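Local coordinates for mariner Mos1 transposase (Drosophila mauritiana, PDB 4MDA), which cuts and pastes the Mos1 transposon into DNA as a metal-dependent transposase, acting as a homodimer, and is represented here by its catalytic domain, at residues T34-W39 with H166-M171; H122-L127 with L146-L151; L160-Y165 with R204-L209. The protein carries 1 engineered substitution. All coordinates share one frame; numbering follows the deposited sequence.

Interaction 1 of 3, residues T34-W39 with H166-M171; sequences TGDEKW and HLFASM. With MN (manganese (II) ion), chain B; MN (manganese (II) ion), chain C; RLT (N-(4-fluorobenzyl)-5-hydroxy-1-methyl-2-(1-methyl-1-{[(5-methyl-1,3,4-oxadiazol-2-yl)carbonyl]amino}ethyl)-6-oxo-1,6-di hydropyrimidine-4-carboxamide), chain D.
Lys-38 lays its aliphatic stem over one face of the Phe-168 ring, its CB 3.8 Å from the ring centroid and 16° off the normal, a CH-pi contact. With CG anti to the backbone N (chi1 169°) and the stem extended, the lysine slides past the phenyl and reaches Met-171, whose CE lies 3.3 Å from Lys-38 CD, tighter than ordinary van der Waals contact. Methionine's unbranched chain, bent at chi3, can bring its methyl alongside the lysine stem, and a flat apolar phenyl gives that stem a face to lie on. At the ring edge, Phe-168 CE2 approaches Asp-36 OD2 at 3.5 Å, near the ring plane, so the acidic side chain is bordered by hydrocarbon on this side. The looser side is wet: Lys-38 is partly exposed and bends at chi4, while Glu-37 O accepts hydrogen bonds from two metal-bound waters, one on each manganese. Asp-36 bridges the metals, OD1 2.2 Å from the chain B manganese and OD2 2.1 Å from that of chain C, as does OAH of the ligand RLT. A central-strand carboxylate shared by both metals, with Asp-129 and Asp-164 each completing one, is characteristic of RNase H-like DDE/D transposases.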
# COMPACT_ATOMS: atom_id res chain seq x y z
N THR A 34 -3.76 -2.22 2.32
CA THR A 34 -3.04 -1.42 1.33
C THR A 34 -1.65 -2.01 1.12
O THR A 34 -1.09 -2.68 2.02
CB THR A 34 -3.05 0.06 1.73
OG1 THR A 34 -2.53 0.86 0.64
CG2 THR A 34 -2.16 0.36 2.94
N GLY A 35 -0.99 -1.67 0.02
CA GLY A 35 0.35 -2.23 -0.19
C GLY A 35 1.03 -1.60 -1.36
O GLY A 35 0.40 -0.92 -2.14
N ASP A 36 2.33 -1.89 -1.47
CA ASP A 36 3.14 -1.31 -2.55
C ASP A 36 4.50 -2.01 -2.52
O ASP A 36 4.84 -2.69 -1.55
CB ASP A 36 3.34 0.16 -2.24
CG ASP A 36 3.89 0.94 -3.37
OD1 ASP A 36 3.49 0.69 -4.55
OD2 ASP A 36 4.65 1.90 -3.01
N GLU A 37 5.23 -1.87 -3.63
CA GLU A 37 6.60 -2.33 -3.84
C GLU A 37 7.63 -1.25 -3.66
O GLU A 37 7.37 -0.11 -4.00
CB GLU A 37 6.71 -2.87 -5.25
CG GLU A 37 5.70 -3.95 -5.62
CD GLU A 37 4.39 -3.47 -6.25
OE1 GLU A 37 3.73 -4.33 -6.90
OE2 GLU A 37 4.06 -2.26 -6.19
N LYS A 38 8.81 -1.63 -3.13
CA LYS A 38 9.96 -0.74 -3.00
C LYS A 38 11.24 -1.55 -3.12
O LYS A 38 11.36 -2.61 -2.56
CB LYS A 38 9.94 -0.06 -1.62
CG LYS A 38 11.21 0.69 -1.24
CD LYS A 38 10.98 1.56 0.00
CE LYS A 38 12.25 2.28 0.53
NZ LYS A 38 12.66 3.33 -0.44
N TRP A 39 12.20 -1.00 -3.82
CA TRP A 39 13.54 -1.62 -3.88
C TRP A 39 14.32 -1.41 -2.60
O TRP A 39 14.43 -0.27 -2.09
CB TRP A 39 14.34 -0.99 -5.06
CG TRP A 39 13.94 -1.35 -6.47
CD1 TRP A 39 13.50 -0.47 -7.43
CD2 TRP A 39 14.02 -2.63 -7.10
NE1 TRP A 39 13.25 -1.16 -8.60
CE2 TRP A 39 13.60 -2.47 -8.44
CE3 TRP A 39 14.39 -3.92 -6.65
CZ2 TRP A 39 13.52 -3.54 -9.32
CZ3 TRP A 39 14.32 -4.98 -7.54
CH2 TRP A 39 13.87 -4.77 -8.86
N HIS A 166 3.77 6.98 4.74
CA HIS A 166 3.89 6.53 6.13
C HIS A 166 4.93 5.40 6.31
O HIS A 166 5.97 5.57 6.99
CB HIS A 166 2.53 6.17 6.70
CG HIS A 166 2.55 5.93 8.15
ND1 HIS A 166 2.59 6.95 9.07
CD2 HIS A 166 2.62 4.79 8.85
CE1 HIS A 166 2.60 6.44 10.29
NE2 HIS A 166 2.67 5.13 10.17
N LEU A 167 4.65 4.26 5.69
CA LEU A 167 5.48 3.07 5.94
C LEU A 167 6.89 3.17 5.42
O LEU A 167 7.87 3.07 6.15
CB LEU A 167 4.79 1.80 5.39
CG LEU A 167 5.50 0.48 5.74
CD1 LEU A 167 5.46 0.23 7.20
CD2 LEU A 167 4.83 -0.65 4.94
N PHE A 168 7.01 3.43 4.14
CA PHE A 168 8.32 3.54 3.47
C PHE A 168 9.05 4.83 3.83
O PHE A 168 10.23 4.85 3.80
CB PHE A 168 8.23 3.44 1.97
CG PHE A 168 7.68 2.12 1.42
CD1 PHE A 168 7.89 0.91 2.10
CD2 PHE A 168 7.04 2.06 0.18
CE1 PHE A 168 7.37 -0.28 1.59
CE2 PHE A 168 6.57 0.85 -0.34
CZ PHE A 168 6.77 -0.35 0.38
N ALA A 169 8.33 5.92 4.13
CA ALA A 169 8.93 7.16 4.63
C ALA A 169 9.72 6.83 5.94
O ALA A 169 10.93 7.13 6.06
CB ALA A 169 7.84 8.20 4.90
N SER A 170 9.10 6.12 6.88
CA SER A 170 9.78 5.74 8.15
C SER A 170 10.94 4.75 7.90
O SER A 170 12.08 4.90 8.39
CB SER A 170 8.75 5.10 9.10
OG SER A 170 9.36 4.73 10.30
N MET A 171 10.68 3.78 7.02
CA MET A 171 11.65 2.73 6.64
C MET A 171 12.88 3.30 5.98
O MET A 171 14.00 2.89 6.32
CB MET A 171 11.04 1.68 5.73
CG MET A 171 11.84 0.37 5.59
SD MET A 171 11.25 -0.76 4.36
CE MET A 171 11.65 -0.10 2.75
MN MN B . 4.19 1.63 -6.42
MN MN C . 5.68 3.62 -3.67
CAA RLT D . 1.30 7.25 -12.71
CAB RLT D . 7.46 7.46 -5.59
CAC RLT D . 6.97 9.04 -8.13
CAD RLT D . 8.62 7.25 -9.13
OAE RLT D . 4.48 2.51 -8.38
OAF RLT D . 4.23 8.13 -9.12
OAG RLT D . 6.52 5.52 -4.57
OAH RLT D . 5.11 3.46 -5.71
FAI RLT D . 0.00 5.01 -13.65
CAJ RLT D . 1.06 4.02 -11.80
CAK RLT D . 2.34 4.49 -13.75
CAL RLT D . 2.19 3.48 -11.20
CAM RLT D . 3.48 3.97 -13.16
CAN RLT D . 4.63 2.90 -11.20
NAO RLT D . 3.85 7.13 -13.46
NAP RLT D . 4.98 7.29 -12.63
NAQ RLT D . 5.99 5.62 -8.63
NAR RLT D . 5.08 3.84 -10.13
NAS RLT D . 6.36 7.56 -10.02
OAT RLT D . 3.09 7.54 -11.37
CAU RLT D . 4.91 3.54 -8.84
CAV RLT D . 5.01 7.78 -10.05
CAW RLT D . 2.78 7.26 -12.64
CAX RLT D . 1.12 4.50 -13.09
CAY RLT D . 3.41 3.46 -11.87
CAZ RLT D . 5.57 4.41 -6.53
CBA RLT D . 4.44 7.52 -11.40
CBB RLT D . 5.51 4.51 -7.98
CBC RLT D . 6.65 6.65 -8.03
CBD RLT D . 6.28 5.49 -5.84
NBE RLT D . 6.81 6.53 -6.59
CBF RLT D . 7.25 7.82 -8.97
O HOH W 1 6.18 0.70 -6.28
O HOH W 2 3.54 -0.08 -7.54
O HOH W 3 7.57 2.59 -3.51

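Interaction 2 of 3, residues H122-L127 with L146-L151; sequences HRVIFL and LNWEVL
Trp-148 and Val-124 meet because their first torsions set them side by side, pointing the same way: the indole CG is anti to its own carbonyl carbon (chi1 -62°), and Val-124 CG1 is anti to the backbone N (chi1 168°). Val-124 CB thus sits 3.7 Å from the centroid of the five-membered ring, a CH-pi contact over one face, while Leu-146 CB covers the other. The six-membered ring leans obliquely on Phe-126, planes at 48°, with Trp-148 CE3 3.8 Å from Phe-126 CG. Large aromatics suit this buried side, which helix 96-113 also packs against. On the sheet face of Ile-125 and Glu-149, the CG2 methyl of the beta-branched Ile-125 presses closely on Leu-151 CG at 3.5 Å; Glu-149 extends alongside Ile-125 and carries its carboxylate to a salt bridge with Arg-22.

The backbones are joined in parallel: Glu-149 N donates to Val-124 O at 2.9 Å, Phe-126 N to Glu-149 O at 2.7 Å, and Leu-151 N to Phe-126 O at 3.0 Å. At the exposed end, the extended arm of Arg-123 lets NE donate a hydrogen bond to Asn-147 O at 2.9 Å, the acceptor near the guanidinium plane and the donor tilted from the carbonyl plane. Its guanidinium lies between Glu-149 CB and Asn-147 OD1, nearly parallel to the amide. Asparagine, which tolerates positive phi, suits the exit from helix 137-146. Two parallel neighbouring strands linked through helices form a beta-alpha-beta crossover at the margin of the RNase H-like sheet.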
# COMPACT_ATOMS: atom_id res chain seq x y z
N HIS A 122 -16.96 -9.13 7.00
CA HIS A 122 -16.50 -7.90 6.38
C HIS A 122 -15.79 -8.00 5.09
O HIS A 122 -14.99 -8.87 4.81
CB HIS A 122 -15.63 -7.12 7.36
CG HIS A 122 -16.17 -7.16 8.75
ND1 HIS A 122 -17.10 -6.26 9.21
CD2 HIS A 122 -15.96 -8.04 9.76
CE1 HIS A 122 -17.43 -6.56 10.45
NE2 HIS A 122 -16.76 -7.65 10.81
N ARG A 123 -16.04 -6.99 4.27
CA ARG A 123 -15.42 -7.00 2.95
C ARG A 123 -14.14 -6.15 2.97
O ARG A 123 -14.14 -5.04 3.51
CB ARG A 123 -16.41 -6.36 1.97
CG ARG A 123 -15.97 -6.40 0.54
CD ARG A 123 -16.94 -5.71 -0.42
NE ARG A 123 -16.59 -5.91 -1.81
CZ ARG A 123 -17.22 -5.27 -2.81
NH1 ARG A 123 -18.25 -4.49 -2.54
NH2 ARG A 123 -16.87 -5.46 -4.08
N VAL A 124 -13.10 -6.67 2.39
CA VAL A 124 -11.84 -5.97 2.24
C VAL A 124 -11.95 -4.79 1.28
O VAL A 124 -12.50 -4.93 0.22
CB VAL A 124 -10.74 -6.89 1.70
CG1 VAL A 124 -9.52 -6.12 1.29
CG2 VAL A 124 -10.47 -7.96 2.75
N ILE A 125 -11.37 -3.66 1.66
CA ILE A 125 -11.23 -2.52 0.76
C ILE A 125 -9.72 -2.41 0.46
O ILE A 125 -8.91 -2.11 1.33
CB ILE A 125 -11.79 -1.25 1.39
CG1 ILE A 125 -13.30 -1.43 1.67
CG2 ILE A 125 -11.53 -0.01 0.60
CD1 ILE A 125 -13.85 -0.34 2.49
N PHE A 126 -9.39 -2.49 -0.81
CA PHE A 126 -8.01 -2.66 -1.23
C PHE A 126 -7.51 -1.39 -1.88
O PHE A 126 -8.17 -0.86 -2.76
CB PHE A 126 -7.96 -3.83 -2.19
CG PHE A 126 -6.57 -4.33 -2.48
CD1 PHE A 126 -5.74 -4.75 -1.49
CD2 PHE A 126 -6.03 -4.26 -3.77
CE1 PHE A 126 -4.50 -5.27 -1.73
CE2 PHE A 126 -4.78 -4.82 -4.03
CZ PHE A 126 -3.99 -5.28 -2.99
N LEU A 127 -6.38 -0.91 -1.38
CA LEU A 127 -5.79 0.33 -1.91
C LEU A 127 -4.41 0.01 -2.41
O LEU A 127 -3.49 -0.32 -1.61
CB LEU A 127 -5.74 1.35 -0.80
CG LEU A 127 -5.08 2.72 -1.10
CD1 LEU A 127 -5.83 3.28 -2.27
CD2 LEU A 127 -5.19 3.58 0.13
N LEU A 146 -11.89 -12.51 -5.72
CA LEU A 146 -11.71 -12.25 -4.30
C LEU A 146 -12.82 -11.34 -3.77
O LEU A 146 -13.18 -11.48 -2.61
CB LEU A 146 -10.37 -11.56 -4.03
CG LEU A 146 -9.16 -12.48 -4.14
CD1 LEU A 146 -7.88 -11.66 -4.31
CD2 LEU A 146 -9.08 -13.34 -2.93
N ASN A 147 -13.33 -10.52 -4.66
CA ASN A 147 -14.41 -9.55 -4.43
C ASN A 147 -14.10 -8.53 -3.37
O ASN A 147 -14.93 -8.10 -2.58
CB ASN A 147 -15.73 -10.25 -4.22
CG ASN A 147 -16.91 -9.37 -4.66
OD1 ASN A 147 -17.65 -8.92 -3.86
ND2 ASN A 147 -16.97 -9.07 -5.88
N TRP A 148 -12.86 -8.11 -3.42
CA TRP A 148 -12.41 -6.93 -2.69
C TRP A 148 -12.91 -5.66 -3.38
O TRP A 148 -12.92 -5.55 -4.61
CB TRP A 148 -10.91 -6.95 -2.58
CG TRP A 148 -10.36 -8.13 -1.82
CD1 TRP A 148 -11.09 -9.10 -1.06
CD2 TRP A 148 -8.99 -8.46 -1.64
NE1 TRP A 148 -10.21 -9.98 -0.51
CE2 TRP A 148 -8.93 -9.63 -0.85
CE3 TRP A 148 -7.80 -7.93 -2.13
CZ2 TRP A 148 -7.71 -10.22 -0.51
CZ3 TRP A 148 -6.65 -8.54 -1.81
CH2 TRP A 148 -6.59 -9.66 -1.01
N GLU A 149 -13.21 -4.65 -2.59
CA GLU A 149 -13.52 -3.34 -3.20
C GLU A 149 -12.20 -2.62 -3.54
O GLU A 149 -11.36 -2.39 -2.64
CB GLU A 149 -14.36 -2.53 -2.25
CG GLU A 149 -14.90 -1.34 -2.98
CD GLU A 149 -15.69 -0.39 -2.13
OE1 GLU A 149 -16.04 0.68 -2.71
OE2 GLU A 149 -15.90 -0.64 -0.93
N VAL A 150 -11.99 -2.22 -4.79
CA VAL A 150 -10.73 -1.56 -5.13
C VAL A 150 -10.97 -0.06 -5.15
O VAL A 150 -11.81 0.43 -5.94
CB VAL A 150 -10.22 -2.08 -6.51
CG1 VAL A 150 -8.92 -1.39 -6.94
CG2 VAL A 150 -10.04 -3.59 -6.45
N LEU A 151 -10.27 0.66 -4.31
CA LEU A 151 -10.39 2.10 -4.21
C LEU A 151 -9.74 2.74 -5.38
O LEU A 151 -8.73 2.26 -5.87
CB LEU A 151 -9.68 2.58 -2.93
CG LEU A 151 -10.37 2.39 -1.63
CD1 LEU A 151 -9.58 3.18 -0.58
CD2 LEU A 151 -11.86 2.87 -1.59
O HOH W 4 -6.74 0.63 -4.96

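Interaction 3 of 3, residues L160-Y165 with R204-L209; sequences LAPSDY and RGIHKL. With MN (manganese (II) ion), chain C; RLT (N-(4-fluorobenzyl)-5-hydroxy-1-methyl-2-(1-methyl-1-{[(5-methyl-1,3,4-oxadiazol-2-yl)carbonyl]amino}ethyl)-6-oxo-1,6-di hydropyrimidine-4-carboxamide), chain D.
Tyr-165 OH donates a hydrogen bond to Gly-205 O over 2.7 Å, almost straight along the C=O axis (176°). Hydrocarbon surrounds this bond: Leu-209 CG lies 3.5 Å from Tyr-165 OH, and CD of the methylene stem of Lys-208 approaches Tyr-165 CE1 obliquely at 3.8 Å. Chi1 of 71° puts Tyr-165 CG between its own backbone N and carbonyl carbon, the ring folded back so that Pro-162 CA lies over one face. Proline fits the first turn of helix 162-175, where it gives up no helical N-H; its CG meets Leu-209 CD2 at 3.9 Å. At Gly-205 the bare CA lets the His-166 ring pack closely against it.

Farther out, Arg-212 makes a cation-pi contact with Tyr-165, and Lys-208 sends NZ to His-166 ND1. Ala-161, at the N-cap, accepts with its O from both Asp-164 N and Tyr-165 N. Within the turn thus set, Asp-164 grips the chain C manganese with both oxygens, OD1 at 2.1 Å and OD2 at 2.4 Å. Leu-209 N turns to Ile-206 O instead of Gly-205 O; the phenol hydroxyl supplies the latter with a donor, and one polar bond amid hydrocarbon ties the metal-binding helix start to helix 199-207.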
# COMPACT_ATOMS: atom_id res chain seq x y z
N LEU A 160 -0.79 10.16 -1.22
CA LEU A 160 -2.12 9.65 -0.97
C LEU A 160 -2.07 8.12 -0.68
O LEU A 160 -3.09 7.53 -0.35
CB LEU A 160 -3.08 9.90 -2.12
CG LEU A 160 -3.23 11.41 -2.40
CD1 LEU A 160 -4.22 11.64 -3.49
CD2 LEU A 160 -3.64 12.21 -1.15
N ALA A 161 -0.86 7.55 -0.80
CA ALA A 161 -0.63 6.09 -0.62
C ALA A 161 0.06 5.86 0.73
O ALA A 161 1.23 6.24 0.90
CB ALA A 161 0.27 5.55 -1.74
N PRO A 162 -0.66 5.25 1.72
CA PRO A 162 -0.05 5.07 3.03
C PRO A 162 1.30 4.33 3.02
O PRO A 162 2.16 4.62 3.86
CB PRO A 162 -1.16 4.34 3.83
CG PRO A 162 -2.44 4.76 3.23
CD PRO A 162 -2.10 4.92 1.76
N SER A 163 1.49 3.40 2.12
CA SER A 163 2.76 2.73 2.05
C SER A 163 3.92 3.71 1.81
O SER A 163 5.01 3.51 2.33
CB SER A 163 2.77 1.60 1.00
OG SER A 163 1.76 0.64 1.23
N ASP A 164 3.62 4.72 0.98
CA ASP A 164 4.65 5.70 0.62
C ASP A 164 4.77 6.78 1.69
O ASP A 164 5.89 6.99 2.21
CB ASP A 164 4.39 6.24 -0.78
CG ASP A 164 4.72 5.22 -1.87
OD1 ASP A 164 5.80 4.60 -1.79
OD2 ASP A 164 3.91 5.03 -2.82
N TYR A 165 3.71 7.42 2.07
CA TYR A 165 3.86 8.61 2.96
C TYR A 165 4.07 8.22 4.39
O TYR A 165 4.60 9.01 5.15
CB TYR A 165 2.66 9.55 2.81
CG TYR A 165 1.33 9.07 3.38
CD1 TYR A 165 1.12 8.89 4.73
CD2 TYR A 165 0.25 8.80 2.54
CE1 TYR A 165 -0.09 8.46 5.22
CE2 TYR A 165 -0.95 8.37 3.02
CZ TYR A 165 -1.16 8.24 4.37
OH TYR A 165 -2.34 7.82 4.90
N ARG A 204 -2.10 4.94 12.90
CA ARG A 204 -1.92 6.35 12.47
C ARG A 204 -1.71 6.44 10.98
O ARG A 204 -2.24 7.33 10.32
CB ARG A 204 -0.74 6.96 13.22
CG ARG A 204 -0.50 8.50 13.21
CD ARG A 204 0.34 8.96 14.46
NE ARG A 204 1.22 7.89 15.01
CZ ARG A 204 1.15 7.35 16.23
NH1 ARG A 204 0.26 7.75 17.13
NH2 ARG A 204 2.01 6.38 16.58
N GLY A 205 -0.93 5.52 10.39
CA GLY A 205 -0.69 5.68 9.01
C GLY A 205 -1.96 5.57 8.15
O GLY A 205 -2.12 6.32 7.16
N ILE A 206 -2.85 4.66 8.49
CA ILE A 206 -4.09 4.56 7.79
C ILE A 206 -5.01 5.74 8.09
O ILE A 206 -5.71 6.28 7.19
CB ILE A 206 -4.83 3.24 8.13
CG1 ILE A 206 -4.04 1.98 7.67
CG2 ILE A 206 -6.19 3.15 7.53
CD1 ILE A 206 -3.61 1.85 6.22
N HIS A 207 -5.10 6.06 9.36
CA HIS A 207 -6.10 7.09 9.76
C HIS A 207 -5.68 8.50 9.41
O HIS A 207 -6.51 9.43 9.56
CB HIS A 207 -6.50 6.88 11.24
CG HIS A 207 -7.35 5.69 11.44
ND1 HIS A 207 -8.74 5.73 11.55
CD2 HIS A 207 -7.02 4.39 11.38
CE1 HIS A 207 -9.20 4.51 11.64
NE2 HIS A 207 -8.17 3.68 11.54
N LYS A 208 -4.47 8.70 8.89
CA LYS A 208 -3.99 9.94 8.27
C LYS A 208 -4.70 10.23 6.95
O LYS A 208 -4.57 11.34 6.43
CB LYS A 208 -2.46 9.99 8.02
CG LYS A 208 -1.52 10.39 9.15
CD LYS A 208 -0.11 10.01 8.67
CE LYS A 208 1.06 10.20 9.60
NZ LYS A 208 2.33 9.90 8.80
N LEU A 209 -5.37 9.24 6.37
CA LEU A 209 -5.95 9.40 5.01
C LEU A 209 -6.90 10.63 4.86
O LEU A 209 -6.71 11.47 3.95
CB LEU A 209 -6.58 8.10 4.50
CG LEU A 209 -5.59 7.08 3.91
CD1 LEU A 209 -6.28 5.71 3.81
CD2 LEU A 209 -5.10 7.58 2.55
MN MN C . 5.68 3.62 -3.67
CAA RLT D . 1.30 7.25 -12.71
CAB RLT D . 7.46 7.46 -5.59
CAC RLT D . 6.97 9.04 -8.13
CAD RLT D . 8.62 7.25 -9.13
OAE RLT D . 4.48 2.51 -8.38
OAF RLT D . 4.23 8.13 -9.12
OAG RLT D . 6.52 5.52 -4.57
OAH RLT D . 5.11 3.46 -5.71
FAI RLT D . 0.00 5.01 -13.65
CAJ RLT D . 1.06 4.02 -11.80
CAK RLT D . 2.34 4.49 -13.75
CAL RLT D . 2.19 3.48 -11.20
CAM RLT D . 3.48 3.97 -13.16
CAN RLT D . 4.63 2.90 -11.20
NAO RLT D . 3.85 7.13 -13.46
NAP RLT D . 4.98 7.29 -12.63
NAQ RLT D . 5.99 5.62 -8.63
NAR RLT D . 5.08 3.84 -10.13
NAS RLT D . 6.36 7.56 -10.02
OAT RLT D . 3.09 7.54 -11.37
CAU RLT D . 4.91 3.54 -8.84
CAV RLT D . 5.01 7.78 -10.05
CAW RLT D . 2.78 7.26 -12.64
CAX RLT D . 1.12 4.50 -13.09
CAY RLT D . 3.41 3.46 -11.87
CAZ RLT D . 5.57 4.41 -6.53
CBA RLT D . 4.44 7.52 -11.40
CBB RLT D . 5.51 4.51 -7.98
CBC RLT D . 6.65 6.65 -8.03
CBD RLT D . 6.28 5.49 -5.84
NBE RLT D . 6.81 6.53 -6.59
CBF RLT D . 7.25 7.82 -8.97
O HOH W 3 7.57 2.59 -3.51

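From the N terminus, strand 32-41 supplies the first half of interaction 1, whose loop closes only when the chain reaches helix 162-175. Interaction 2 is nested inside that loop, closing its own short loop between strands 125-127 and 149-150. It abuts interaction 1 where Leu-127 O probably accepts hydrogen bonds from Thr-34 OG1 and Gly-35 N. Interaction 3 opens after interaction 2 has closed, touching it through Leu-127 and Pro-162, and closes when helix 199-207 comes back against the start of helix 162-175. It crosses interaction 1. Interactions 1 and 3 tie strand 32-41 and these two helices together near the metals, while interaction 2 joins the outer strand to the sheet.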